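Local coordinates for sister chromatid cohesion protein (Chaetomium thermophilum, PDB 5T8V), which probably helps load cohesin onto chromatin, this chain being the C-terminal, HEAT-repeat fragment of the loader Scc2, at residues Tyr23-Ile35 against Glu49-Leu62. Residues are numbered along the deposited sequence; the frame is centred on the assembly and turned at random.
Sequences YLQAAFQAVDRAI and ETEATLAAPTQTKL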
loop_
_atom_site.group_PDB
_atom_site.type_symbol
_atom_site.label_atom_id
_atom_site.label_comp_id
_atom_site.label_asym_id
_atom_site.label_seq_id
_atom_site.Cartn_x
_atom_site.Cartn_y
_atom_site.Cartn_z
ATOM N N TYR A 23 72.113 12.520 27.238
ATOM C CA TYR A 23 71.782 11.232 26.637
ATOM C C TYR A 23 72.478 11.060 25.293
ATOM O O TYR A 23 72.948 9.965 24.962
ATOM C CB TYR A 23 70.269 11.101 26.471
ATOM C CG TYR A 23 69.827 9.671 26.299
ATOM C CD1 TYR A 23 70.122 8.969 25.138
ATOM C CD2 TYR A 23 69.127 9.017 27.302
ATOM C CE1 TYR A 23 69.732 7.661 24.981
ATOM C CE2 TYR A 23 68.730 7.708 27.153
ATOM C CZ TYR A 23 69.034 7.036 25.989
ATOM O OH TYR A 23 68.643 5.730 25.834
ATOM N N LEU A 24 72.548 12.132 24.504
ATOM C CA LEU A 24 73.206 12.073 23.203
ATOM C C LEU A 24 74.669 11.674 23.352
ATOM O O LEU A 24 75.149 10.756 22.674
ATOM C CB LEU A 24 73.081 13.429 22.509
ATOM C CG LEU A 24 73.383 13.509 21.016
ATOM C CD1 LEU A 24 72.231 12.930 20.211
ATOM C CD2 LEU A 24 73.647 14.955 20.617
ATOM N N GLN A 25 75.396 12.356 24.242
ATOM C CA GLN A 25 76.793 12.006 24.477
ATOM C C GLN A 25 76.923 10.561 24.939
ATOM O O GLN A 25 77.792 9.824 24.457
ATOM C CB GLN A 25 77.407 12.956 25.505
ATOM C CG GLN A 25 77.446 14.414 25.062
ATOM C CD GLN A 25 78.204 14.615 23.764
ATOM O OE1 GLN A 25 79.190 13.928 23.493
ATOM N NE2 GLN A 25 77.740 15.555 22.947
ATOM N N ALA A 26 76.063 10.136 25.867
ATOM C CA ALA A 26 76.094 8.751 26.327
ATOM C C ALA A 26 75.917 7.780 25.165
ATOM O O ALA A 26 76.560 6.722 25.125
ATOM C CB ALA A 26 75.013 8.525 27.383
ATOM N N ALA A 27 75.051 8.120 24.209
ATOM C CA ALA A 27 74.846 7.251 23.055
ATOM C C ALA A 27 76.080 7.218 22.162
ATOM O O ALA A 27 76.503 6.144 21.718
ATOM C CB ALA A 27 73.625 7.714 22.261
ATOM N N PHE A 28 76.677 8.381 21.890
ATOM C CA PHE A 28 77.828 8.413 20.994
ATOM C C PHE A 28 79.022 7.678 21.591
ATOM O O PHE A 28 79.685 6.897 20.897
ATOM C CB PHE A 28 78.192 9.861 20.659
ATOM C CG PHE A 28 77.138 10.590 19.864
ATOM C CD1 PHE A 28 76.090 9.904 19.266
ATOM C CD2 PHE A 28 77.199 11.962 19.712
ATOM C CE1 PHE A 28 75.131 10.573 18.538
ATOM C CE2 PHE A 28 76.241 12.634 18.984
ATOM C CZ PHE A 28 75.207 11.939 18.397
ATOM N N GLN A 29 79.315 7.901 22.874
ATOM C CA GLN A 29 80.411 7.159 23.488
ATOM C C GLN A 29 80.046 5.696 23.709
ATOM O O GLN A 29 80.946 4.857 23.820
ATOM C CB GLN A 29 80.837 7.816 24.803
ATOM C CG GLN A 29 79.783 7.850 25.893
ATOM C CD GLN A 29 80.134 8.838 26.995
ATOM O OE1 GLN A 29 81.172 9.499 26.940
ATOM N NE2 GLN A 29 79.272 8.943 27.999
ATOM N N ALA A 30 78.751 5.371 23.763
ATOM C CA ALA A 30 78.346 3.970 23.721
ATOM C C ALA A 30 78.702 3.345 22.378
ATOM O O ALA A 30 79.138 2.190 22.319
ATOM C CB ALA A 30 76.846 3.843 23.992
ATOM N N VAL A 31 78.527 4.095 21.287
ATOM C CA VAL A 31 78.959 3.614 19.978
ATOM C C VAL A 31 80.474 3.453 19.950
ATOM O O VAL A 31 80.998 2.449 19.450
ATOM C CB VAL A 31 78.468 4.565 18.868
ATOM C CG1 VAL A 31 79.036 4.159 17.512
ATOM C CG2 VAL A 31 76.948 4.579 18.815
ATOM N N ASP A 32 81.202 4.437 20.484
ATOM C CA ASP A 32 82.657 4.325 20.549
ATOM C C ASP A 32 83.071 3.051 21.273
ATOM O O ASP A 32 83.933 2.303 20.798
ATOM C CB ASP A 32 83.253 5.553 21.241
ATOM C CG ASP A 32 83.320 6.762 20.333
ATOM O OD1 ASP A 32 83.648 6.596 19.140
ATOM O OD2 ASP A 32 83.046 7.881 20.814
ATOM N N ARG A 33 82.463 2.790 22.432
ATOM C CA ARG A 33 82.780 1.574 23.174
ATOM C C ARG A 33 82.422 0.332 22.369
ATOM O O ARG A 33 83.140 -0.673 22.411
ATOM C CB ARG A 33 82.041 1.572 24.510
ATOM C CG ARG A 33 82.472 0.466 25.460
ATOM C CD ARG A 33 81.361 0.125 26.434
ATOM N NE ARG A 33 80.689 1.321 26.937
ATOM C CZ ARG A 33 79.578 1.305 27.666
ATOM N NH1 ARG A 33 79.000 0.154 27.985
ATOM N NH2 ARG A 33 79.040 2.447 28.075
ATOM N N ALA A 34 81.311 0.381 21.631
ATOM C CA ALA A 34 80.897 -0.765 20.835
ATOM C C ALA A 34 81.808 -1.000 19.637
ATOM O O ALA A 34 81.811 -2.106 19.091
ATOM C CB ALA A 34 79.455 -0.582 20.360
ATOM N N ILE A 35 82.565 0.007 19.212
ATOM C CA ILE A 35 83.524 -0.166 18.121
ATOM C C ILE A 35 84.877 -0.623 18.649
ATOM O O ILE A 35 85.452 -1.594 18.149
ATOM C CB ILE A 35 83.647 1.140 17.306
ATOM C CG1 ILE A 35 82.331 1.427 16.575
ATOM C CG2 ILE A 35 84.808 1.047 16.306
ATOM C CD1 ILE A 35 82.304 2.749 15.819
ATOM N N GLU A 49 83.631 -3.715 12.030
ATOM C CA GLU A 49 84.649 -3.085 12.862
ATOM C C GLU A 49 84.805 -1.596 12.581
ATOM O O GLU A 49 85.679 -0.959 13.178
ATOM C CB GLU A 49 85.995 -3.790 12.678
ATOM C CG GLU A 49 86.564 -3.712 11.273
ATOM C CD GLU A 49 87.893 -4.430 11.150
ATOM O OE1 GLU A 49 88.344 -5.021 12.154
ATOM O OE2 GLU A 49 88.487 -4.403 10.052
ATOM N N THR A 50 83.989 -1.031 11.689
ATOM C CA THR A 50 83.960 0.405 11.459
ATOM C C THR A 50 82.602 1.032 11.734
ATOM O O THR A 50 82.548 2.229 12.036
ATOM C CB THR A 50 84.370 0.731 10.012
ATOM O OG1 THR A 50 84.538 2.147 9.865
ATOM C CG2 THR A 50 83.319 0.240 9.015
ATOM N N GLU A 51 81.517 0.266 11.649
ATOM C CA GLU A 51 80.171 0.762 11.890
ATOM C C GLU A 51 79.603 0.159 13.168
ATOM O O GLU A 51 80.002 -0.925 13.601
ATOM C CB GLU A 51 79.246 0.435 10.713
ATOM C CG GLU A 51 79.363 1.394 9.540
ATOM C CD GLU A 51 78.445 1.019 8.390
ATOM O OE1 GLU A 51 78.898 1.063 7.227
ATOM O OE2 GLU A 51 77.273 0.673 8.654
ATOM N N ALA A 52 78.658 0.883 13.768
ATOM C CA ALA A 52 77.964 0.430 14.967
ATOM C C ALA A 52 76.786 1.356 15.234
ATOM O O ALA A 52 76.965 2.573 15.366
ATOM C CB ALA A 52 78.911 0.390 16.166
ATOM N N THR A 53 75.583 0.799 15.315
ATOM C CA THR A 53 74.367 1.595 15.306
ATOM C C THR A 53 73.794 1.728 16.714
ATOM O O THR A 53 74.311 1.173 17.683
ATOM C CB THR A 53 73.340 0.976 14.358
ATOM O OG1 THR A 53 73.024 -0.351 14.796
ATOM C CG2 THR A 53 73.889 0.924 12.939
ATOM N N LEU A 54 72.712 2.494 16.825
ATOM C CA LEU A 54 72.002 2.657 18.084
ATOM C C LEU A 54 70.866 1.648 18.163
ATOM O O LEU A 54 70.171 1.397 17.174
ATOM C CB LEU A 54 71.455 4.081 18.214
ATOM C CG LEU A 54 72.489 5.211 18.227
ATOM C CD1 LEU A 54 71.803 6.564 18.159
ATOM C CD2 LEU A 54 73.373 5.134 19.461
ATOM N N ALA A 55 70.684 1.064 19.343
ATOM C CA ALA A 55 69.641 0.068 19.527
ATOM C C ALA A 55 68.265 0.730 19.549
ATOM O O ALA A 55 68.128 1.943 19.720
ATOM C CB ALA A 55 69.871 -0.719 20.814
ATOM N N ALA A 56 67.232 -0.092 19.371
ATOM C CA ALA A 56 65.873 0.439 19.319
ATOM C C ALA A 56 65.473 1.184 20.588
ATOM O O ALA A 56 64.828 2.241 20.470
ATOM C CB ALA A 56 64.887 -0.697 19.027
ATOM N N PRO A 57 65.796 0.717 21.798
ATOM C CA PRO A 57 65.355 1.441 23.001
ATOM C C PRO A 57 66.031 2.795 23.147
ATOM O O PRO A 57 65.378 3.803 23.445
ATOM C CB PRO A 57 65.741 0.493 24.145
ATOM C CG PRO A 57 65.945 -0.840 23.504
ATOM C CD PRO A 57 66.466 -0.548 22.138
ATOM N N THR A 58 67.349 2.830 22.947
ATOM C CA THR A 58 68.055 4.104 22.999
ATOM C C THR A 58 67.532 5.059 21.932
ATOM O O THR A 58 67.398 6.264 22.178
ATOM C CB THR A 58 69.566 3.889 22.848
ATOM O OG1 THR A 58 70.222 5.158 22.735
ATOM C CG2 THR A 58 69.897 3.058 21.622
ATOM N N GLN A 59 67.219 4.538 20.744
ATOM C CA GLN A 59 66.568 5.362 19.732
ATOM C C GLN A 59 65.248 5.913 20.250
ATOM O O GLN A 59 64.920 7.081 20.016
ATOM C CB GLN A 59 66.341 4.550 18.455
ATOM C CG GLN A 59 67.566 4.421 17.564
ATOM C CD GLN A 59 67.908 5.716 16.857
ATOM O OE1 GLN A 59 67.370 6.773 17.184
ATOM N NE2 GLN A 59 68.802 5.641 15.878
ATOM N N THR A 60 64.478 5.087 20.962
ATOM C CA THR A 60 63.219 5.557 21.536
ATOM C C THR A 60 63.454 6.746 22.459
ATOM O O THR A 60 62.849 7.812 22.287
ATOM C CB THR A 60 62.528 4.420 22.293
ATOM O OG1 THR A 60 62.148 3.390 21.373
ATOM C CG2 THR A 60 61.289 4.919 23.019
ATOM N N LYS A 61 64.336 6.582 23.448
ATOM C CA LYS A 61 64.571 7.667 24.395
ATOM C C LYS A 61 65.072 8.922 23.685
ATOM O O LYS A 61 64.636 10.039 24.000
ATOM C CB LYS A 61 65.554 7.221 25.475
ATOM C CG LYS A 61 64.982 6.162 26.413
ATOM C CD LYS A 61 65.565 6.263 27.819
ATOM C CE LYS A 61 66.316 5.001 28.215
ATOM N NZ LYS A 61 67.260 5.251 29.341
ATOM N N LEU A 62 65.985 8.764 22.723
ATOM C CA LEU A 62 66.419 9.917 21.940
ATOM C C LEU A 62 65.234 10.603 21.277
ATOM O O LEU A 62 65.159 11.837 21.244
ATOM C CB LEU A 62 67.439 9.494 20.882
ATOM C CG LEU A 62 68.886 9.279 21.328
ATOM C CD1 LEU A 62 69.733 8.853 20.142
ATOM C CD2 LEU A 62 69.465 10.535 21.969
#
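Near the N-terminal end of this helical-repeat fragment, helix 9-36 packs against the second strand of a small beta hairpin (44-46 and 52-54) and the helix after that strand; segments 52-54 and 56-62 both run roughly antiparallel to helix 23-35. Tyr-23 carries the helix-to-helix part of the contact: with CG anti to the backbone N (chi1 -161°), its ring reaches the start of helix 56-71, meeting Thr-58, Lys-61 and Leu-62. Thr-58 OG1 lies at the ring edge, 3.4 Å from Tyr-23 CE1, while the Lys-61 side chain, bent at chi2 and chi3, runs at about a right angle to that of Tyr-23, its CD 3.5 Å from Tyr-23 CE2. A long lysine suits this exposed position, since its methylenes can pack beside the CE2 and OH end of the tyrosine while the ammonium group stays at the ring edge. Leu-62 adds an apolar branch, CD2 approaching Tyr-23 CD1 at 3.6 Å and the buried Leu-24 beside it.

Along the strand the packing rests on small or branched residues. Ala-27 lets Leu-54 come close, and the leucine's CD2 lies 3.7 Å from Val-31 CG2. The axes of helix 23-35 and strand 52-54 approach to 8.2 Å, a spacing suited to the short side chains of Ala-34 and Ala-52. At the helix end, Ile-35 covers the incoming loop: its CG1 touches Ala-52 CB at 3.6 Å, and its CD1 lies 3.8 Å from Thr-50 O.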